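Local coordinates for protein CaaX farnesyltransferase beta subunit Ram1 (Aspergillus fumigatus, PDB 4L9P) that probably transfers, together with its alpha subunit, a farnesyl group from farnesyl diphosphate to a cysteine near the C-terminus of target proteins, using zinc, at residues 254-266 with 498-512. Residues are numbered along the deposited sequence; the frame is centred on the assembly and turned at random.
Sequences AYCAMVVHALLDL and FVIPHKSAEDIRVWF. With FII ([(3,7,11-trimethyl-dodeca-2,6,10-trienyloxycarbamoyl)-methyl]-phosphonic acid), chain Q.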
loop_
_atom_site.group_PDB
_atom_site.type_symbol
_atom_site.label_atom_id
_atom_site.label_comp_id
_atom_site.label_asym_id
_atom_site.label_seq_id
_atom_site.Cartn_x
_atom_site.Cartn_y
_atom_site.Cartn_z
ATOM N N ALA B 254 -0.089 8.822 -7.109
ATOM C CA ALA B 254 0.979 8.762 -8.068
ATOM C C ALA B 254 0.937 7.446 -8.878
ATOM O O ALA B 254 1.053 7.452 -10.101
ATOM C CB ALA B 254 2.316 8.881 -7.376
ATOM N N TYR B 255 0.872 6.297 -8.175
ATOM C CA TYR B 255 0.905 5.017 -8.871
ATOM C C TYR B 255 -0.312 4.846 -9.785
ATOM O O TYR B 255 -0.180 4.463 -10.982
ATOM C CB TYR B 255 0.915 3.895 -7.814
ATOM C CG TYR B 255 0.635 2.541 -8.384
ATOM C CD1 TYR B 255 1.565 1.870 -9.194
ATOM C CD2 TYR B 255 -0.582 1.928 -8.110
ATOM C CE1 TYR B 255 1.245 0.633 -9.748
ATOM C CE2 TYR B 255 -0.905 0.704 -8.636
ATOM C CZ TYR B 255 0.006 0.052 -9.472
ATOM O OH TYR B 255 -0.357 -1.168 -10.024
ATOM N N CYS B 256 -1.529 5.126 -9.287
ATOM C CA CYS B 256 -2.699 4.933 -10.141
ATOM C C CYS B 256 -2.706 5.891 -11.338
ATOM O O CYS B 256 -3.040 5.458 -12.452
ATOM C CB CYS B 256 -3.982 5.150 -9.347
ATOM S SG CYS B 256 -4.302 3.877 -8.068
ATOM N N ALA B 257 -2.320 7.161 -11.118
ATOM C CA ALA B 257 -2.283 8.093 -12.234
ATOM C C ALA B 257 -1.281 7.632 -13.281
ATOM O O ALA B 257 -1.549 7.711 -14.502
ATOM C CB ALA B 257 -1.907 9.499 -11.733
ATOM N N MET B 258 -0.100 7.201 -12.835
ATOM C CA MET B 258 0.924 6.833 -13.821
ATOM C C MET B 258 0.652 5.525 -14.536
ATOM O O MET B 258 1.037 5.388 -15.704
ATOM C CB MET B 258 2.302 6.841 -13.190
ATOM C CG MET B 258 2.736 8.272 -12.820
ATOM S SD MET B 258 2.596 9.556 -14.187
ATOM C CE MET B 258 3.490 8.789 -15.506
ATOM N N VAL B 259 -0.037 4.599 -13.899
ATOM C CA VAL B 259 -0.459 3.386 -14.622
ATOM C C VAL B 259 -1.480 3.752 -15.668
ATOM O O VAL B 259 -1.394 3.246 -16.806
ATOM C CB VAL B 259 -1.048 2.363 -13.637
ATOM C CG1 VAL B 259 -1.874 1.312 -14.394
ATOM C CG2 VAL B 259 0.093 1.700 -12.865
ATOM N N VAL B 260 -2.484 4.579 -15.341
ATOM C CA VAL B 260 -3.442 5.017 -16.381
ATOM C C VAL B 260 -2.714 5.743 -17.523
ATOM O O VAL B 260 -2.976 5.488 -18.712
ATOM C CB VAL B 260 -4.484 5.922 -15.787
ATOM C CG1 VAL B 260 -5.380 6.615 -16.857
ATOM C CG2 VAL B 260 -5.377 5.085 -14.805
ATOM N N HIS B 261 -1.785 6.622 -17.136
ATOM C CA HIS B 261 -1.035 7.395 -18.143
ATOM C C HIS B 261 -0.290 6.450 -19.079
ATOM O O HIS B 261 -0.313 6.635 -20.316
ATOM C CB HIS B 261 -0.096 8.317 -17.372
ATOM C CG HIS B 261 0.629 9.306 -18.228
ATOM N ND1 HIS B 261 1.643 8.946 -19.100
ATOM C CD2 HIS B 261 0.438 10.646 -18.378
ATOM C CE1 HIS B 261 2.063 10.046 -19.733
ATOM N NE2 HIS B 261 1.343 11.087 -19.313
ATOM N N ALA B 262 0.408 5.465 -18.517
ATOM C CA ALA B 262 1.211 4.541 -19.320
ATOM C C ALA B 262 0.342 3.647 -20.197
ATOM O O ALA B 262 0.616 3.479 -21.393
ATOM C CB ALA B 262 2.059 3.632 -18.419
ATOM N N LEU B 263 -0.704 3.037 -19.623
ATOM C CA LEU B 263 -1.455 2.083 -20.439
ATOM C C LEU B 263 -2.243 2.776 -21.581
ATOM O O LEU B 263 -2.531 2.130 -22.576
ATOM C CB LEU B 263 -2.431 1.267 -19.574
ATOM C CG LEU B 263 -1.704 0.310 -18.650
ATOM C CD1 LEU B 263 -2.765 -0.375 -17.704
ATOM C CD2 LEU B 263 -0.958 -0.782 -19.412
ATOM N N LEU B 264 -2.616 4.053 -21.429
ATOM C CA LEU B 264 -3.349 4.799 -22.456
ATOM C C LEU B 264 -2.383 5.600 -23.369
ATOM O O LEU B 264 -2.844 6.340 -24.240
ATOM C CB LEU B 264 -4.339 5.763 -21.798
ATOM C CG LEU B 264 -5.427 5.068 -20.936
ATOM C CD1 LEU B 264 -6.358 6.196 -20.459
ATOM C CD2 LEU B 264 -6.175 3.906 -21.586
ATOM N N ASP B 265 -1.070 5.437 -23.181
ATOM C CA ASP B 265 -0.030 6.179 -23.913
ATOM C C ASP B 265 -0.390 7.685 -23.954
ATOM O O ASP B 265 -0.442 8.309 -25.034
ATOM C CB ASP B 265 0.131 5.628 -25.333
ATOM C CG ASP B 265 1.316 6.268 -26.070
ATOM O OD1 ASP B 265 2.311 6.596 -25.350
ATOM O OD2 ASP B 265 1.230 6.506 -27.331
ATOM N N LEU B 266 -0.649 8.274 -22.798
ATOM C CA LEU B 266 -0.941 9.695 -22.804
ATOM C C LEU B 266 0.329 10.497 -23.012
ATOM O O LEU B 266 1.437 10.029 -22.740
ATOM C CB LEU B 266 -1.538 10.131 -21.456
ATOM C CG LEU B 266 -2.844 9.388 -21.098
ATOM C CD1 LEU B 266 -3.422 9.917 -19.778
ATOM C CD2 LEU B 266 -3.903 9.460 -22.237
ATOM N N PHE B 498 1.555 -3.683 -13.493
ATOM C CA PHE B 498 0.184 -3.341 -13.950
ATOM C C PHE B 498 -0.859 -4.224 -13.306
ATOM O O PHE B 498 -2.061 -3.905 -13.356
ATOM C CB PHE B 498 0.065 -3.431 -15.472
ATOM C CG PHE B 498 0.972 -2.416 -16.172
ATOM C CD1 PHE B 498 0.796 -1.051 -15.928
ATOM C CD2 PHE B 498 2.059 -2.838 -16.997
ATOM C CE1 PHE B 498 1.606 -0.106 -16.525
ATOM C CE2 PHE B 498 2.894 -1.879 -17.617
ATOM C CZ PHE B 498 2.663 -0.489 -17.394
ATOM N N VAL B 499 -0.460 -5.371 -12.729
ATOM C CA VAL B 499 -1.434 -6.206 -11.983
ATOM C C VAL B 499 -2.611 -6.686 -12.843
ATOM O O VAL B 499 -3.767 -6.724 -12.428
ATOM C CB VAL B 499 -1.890 -5.570 -10.617
ATOM C CG1 VAL B 499 -2.235 -6.724 -9.649
ATOM C CG2 VAL B 499 -0.788 -4.724 -9.995
ATOM N N ILE B 500 -2.253 -7.093 -14.067
ATOM C CA ILE B 500 -3.104 -7.749 -15.049
ATOM C C ILE B 500 -2.185 -8.640 -15.870
ATOM O O ILE B 500 -0.964 -8.526 -15.796
ATOM C CB ILE B 500 -3.798 -6.689 -16.003
ATOM C CG1 ILE B 500 -2.787 -5.678 -16.577
ATOM C CG2 ILE B 500 -4.972 -5.982 -15.276
ATOM C CD1 ILE B 500 -3.433 -4.762 -17.665
ATOM N N PRO B 501 -2.747 -9.538 -16.684
ATOM C CA PRO B 501 -1.853 -10.375 -17.495
ATOM C C PRO B 501 -0.964 -9.522 -18.415
ATOM O O PRO B 501 -1.390 -8.464 -18.937
ATOM C CB PRO B 501 -2.829 -11.208 -18.326
ATOM C CG PRO B 501 -4.090 -11.266 -17.464
ATOM C CD PRO B 501 -4.168 -9.910 -16.792
ATOM N N HIS B 502 0.274 -9.969 -18.637
ATOM C CA HIS B 502 1.162 -9.229 -19.529
ATOM C C HIS B 502 0.574 -8.923 -20.892
ATOM O O HIS B 502 0.735 -7.797 -21.391
ATOM C CB HIS B 502 2.478 -9.994 -19.752
ATOM C CG HIS B 502 3.271 -10.207 -18.514
ATOM N ND1 HIS B 502 2.812 -10.963 -17.444
ATOM C CD2 HIS B 502 4.515 -9.767 -18.177
ATOM C CE1 HIS B 502 3.734 -10.951 -16.495
ATOM N NE2 HIS B 502 4.783 -10.254 -16.924
ATOM N N LYS B 503 -0.083 -9.911 -21.508
ATOM C CA LYS B 503 -0.655 -9.679 -22.821
ATOM C C LYS B 503 -1.742 -8.593 -22.776
ATOM O O LYS B 503 -1.911 -7.804 -23.726
ATOM C CB LYS B 503 -1.256 -10.999 -23.325
ATOM C CG LYS B 503 -1.880 -10.828 -24.756
ATOM C CD LYS B 503 -2.590 -12.134 -25.245
ATOM C CE LYS B 503 -3.197 -11.967 -26.689
ATOM N NZ LYS B 503 -3.676 -13.360 -27.063
ATOM N N SER B 504 -2.517 -8.551 -21.692
ATOM C CA SER B 504 -3.549 -7.532 -21.622
ATOM C C SER B 504 -2.894 -6.137 -21.551
ATOM O O SER B 504 -3.380 -5.159 -22.181
ATOM C CB SER B 504 -4.378 -7.729 -20.337
ATOM O OG SER B 504 -4.934 -9.041 -20.288
ATOM N N ALA B 505 -1.820 -6.015 -20.759
ATOM C CA ALA B 505 -1.139 -4.698 -20.621
ATOM C C ALA B 505 -0.485 -4.332 -21.947
ATOM O O ALA B 505 -0.523 -3.148 -22.387
ATOM C CB ALA B 505 -0.050 -4.742 -19.520
ATOM N N GLU B 506 0.117 -5.328 -22.596
ATOM C CA GLU B 506 0.763 -5.091 -23.874
ATOM C C GLU B 506 -0.257 -4.644 -24.913
ATOM O O GLU B 506 -0.027 -3.670 -25.650
ATOM C CB GLU B 506 1.482 -6.397 -24.398
ATOM C CG GLU B 506 1.828 -6.354 -25.930
ATOM C CD GLU B 506 2.385 -7.679 -26.566
ATOM O OE1 GLU B 506 2.569 -8.720 -25.919
ATOM O OE2 GLU B 506 2.650 -7.656 -27.782
ATOM N N ASP B 507 -1.368 -5.373 -25.013
ATOM C CA ASP B 507 -2.312 -5.118 -26.085
ATOM C C ASP B 507 -2.918 -3.715 -25.974
ATOM O O ASP B 507 -3.091 -3.014 -26.989
ATOM C CB ASP B 507 -3.456 -6.126 -26.075
ATOM C CG ASP B 507 -3.076 -7.484 -26.655
ATOM O OD1 ASP B 507 -1.983 -7.617 -27.253
ATOM O OD2 ASP B 507 -3.900 -8.404 -26.455
ATOM N N ILE B 508 -3.266 -3.275 -24.756
ATOM C CA ILE B 508 -3.853 -1.965 -24.640
ATOM C C ILE B 508 -2.832 -0.877 -24.936
ATOM O O ILE B 508 -3.155 0.080 -25.642
ATOM C CB ILE B 508 -4.560 -1.781 -23.279
ATOM C CG1 ILE B 508 -5.457 -0.513 -23.322
ATOM C CG2 ILE B 508 -3.541 -1.724 -22.115
ATOM C CD1 ILE B 508 -6.394 -0.393 -22.072
ATOM N N ARG B 509 -1.625 -1.017 -24.418
ATOM C CA ARG B 509 -0.583 0.000 -24.669
ATOM C C ARG B 509 -0.293 0.110 -26.175
ATOM O O ARG B 509 -0.198 1.223 -26.713
ATOM C CB ARG B 509 0.719 -0.390 -23.930
ATOM C CG ARG B 509 1.943 0.441 -24.302
ATOM C CD ARG B 509 1.830 1.918 -23.900
ATOM N NE ARG B 509 3.032 2.596 -24.323
ATOM C CZ ARG B 509 3.549 3.691 -23.775
ATOM N NH1 ARG B 509 2.980 4.274 -22.715
ATOM N NH2 ARG B 509 4.688 4.201 -24.298
ATOM N N VAL B 510 -0.156 -1.041 -26.844
ATOM C CA VAL B 510 0.202 -1.006 -28.251
ATOM C C VAL B 510 -0.944 -0.437 -29.068
ATOM O O VAL B 510 -0.708 0.353 -30.005
ATOM C CB VAL B 510 0.584 -2.416 -28.733
ATOM C CG1 VAL B 510 0.692 -2.448 -30.300
ATOM C CG2 VAL B 510 1.910 -2.845 -28.109
ATOM N N TRP B 511 -2.179 -0.768 -28.708
ATOM C CA TRP B 511 -3.324 -0.189 -29.421
ATOM C C TRP B 511 -3.310 1.330 -29.318
ATOM O O TRP B 511 -3.484 2.054 -30.328
ATOM C CB TRP B 511 -4.672 -0.746 -28.915
ATOM C CG TRP B 511 -5.869 -0.328 -29.788
ATOM C CD1 TRP B 511 -6.302 -0.963 -30.955
ATOM C CD2 TRP B 511 -6.759 0.792 -29.603
ATOM N NE1 TRP B 511 -7.403 -0.320 -31.459
ATOM C CE2 TRP B 511 -7.687 0.775 -30.675
ATOM C CE3 TRP B 511 -6.852 1.805 -28.655
ATOM C CZ2 TRP B 511 -8.712 1.722 -30.793
ATOM C CZ3 TRP B 511 -7.865 2.755 -28.780
ATOM C CH2 TRP B 511 -8.774 2.707 -29.834
ATOM N N PHE B 512 -3.097 1.820 -28.099
ATOM C CA PHE B 512 -3.094 3.266 -27.935
ATOM C C PHE B 512 -1.908 3.946 -28.587
ATOM O O PHE B 512 -2.069 5.047 -29.141
ATOM C CB PHE B 512 -3.231 3.658 -26.454
ATOM C CG PHE B 512 -4.652 3.613 -25.972
ATOM C CD1 PHE B 512 -5.554 4.554 -26.396
ATOM C CD2 PHE B 512 -5.096 2.607 -25.151
ATOM C CE1 PHE B 512 -6.895 4.497 -25.999
ATOM C CE2 PHE B 512 -6.446 2.540 -24.772
ATOM C CZ PHE B 512 -7.328 3.512 -25.171
HETATM C C1 FII Q . -3.472 0.995 -5.777
HETATM C C2 FII Q . -4.011 1.183 -4.383
HETATM C C6 FII Q . -5.252 1.965 -4.283
HETATM C C10 FII Q . -3.098 0.940 -3.252
HETATM C C11 FII Q . -3.474 1.177 -1.790
HETATM C C12 FII Q . -3.851 -0.205 -1.180
HETATM C C15 FII Q . -3.828 -0.329 0.340
HETATM C C18 FII Q . -4.192 -1.659 0.988
HETATM C C22 FII Q . -3.891 0.963 1.091
HETATM C C23 FII Q . -3.492 0.860 2.555
HETATM C C24 FII Q . -3.816 2.095 3.306
HETATM C C27 FII Q . -3.843 1.827 4.777
HETATM C C30 FII Q . -2.513 2.010 5.486
HETATM C C34 FII Q . -5.147 2.085 5.430
HETATM C C35 FII Q . -5.308 2.145 6.935
HETATM O O36 FII Q . -6.101 1.070 7.404
HETATM N N42 FII Q . -5.668 -0.183 7.063
HETATM C C43 FII Q . -4.995 -0.820 8.115
HETATM O O44 FII Q . -4.756 -0.311 9.221
HETATM C C45 FII Q . -4.585 -2.246 7.777
HETATM P P46 FII Q . -2.993 -2.791 8.587
HETATM O O49 FII Q . -2.026 -1.690 8.364
HETATM O O50 FII Q . -3.290 -3.117 10.018
HETATM O O51 FII Q . -2.646 -4.057 7.774
HETATM O O HOH W 1 2.300 7.485 -21.807
HETATM O O HOH W 2 -0.770 7.417 -28.687
#
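The last turns of helix 251-263, part of the prenyltransferase alpha-alpha toroid, pack against helix 502-513; the axes of segments 254-263 and 502-512 come within 9.9 Å at 62°. A Schellman motif ends the first helix: Asp265, with positive phi, bonds through N to Ala262 O, and Leu266 N to His261 O. Leu263 fills the centre of the contact, laying CD2 over the face of the Phe498 ring, 3.9 Å from the centroid, in a CH-pi contact, and also meeting Ala505 CB and Ile508 CG2. Val259 CG1 and the small Ala262 CB meet the ring's edge. Ala262 O also takes a nearly straight bond (169°) from Arg509 NH1 at 2.8 Å, on a lone pair and in the guanidinium plane. A bend at chi2 (65°) turns the arginine toward this carbonyl. Asp265 OD1 lies over the guanidinium face, 3.5 Å from Arg509 NH2, a salt bridge of charges alone; Asp265 OD2 also pairs with Lys458, and Arg509 NE with Glu513. Leu264 CD2 packs 3.5 Å from Phe512 CE2. Tyr255 borders the isoprenoid analogue; its OH lies 3.6 Å from Val499 CG2 and hydrogen-bonds to Ile497 O. Helix 200-213 flanks Val259 and Leu263, helix 224-234 Asp265 and Phe512, helix 312-323 Tyr255 and Val499.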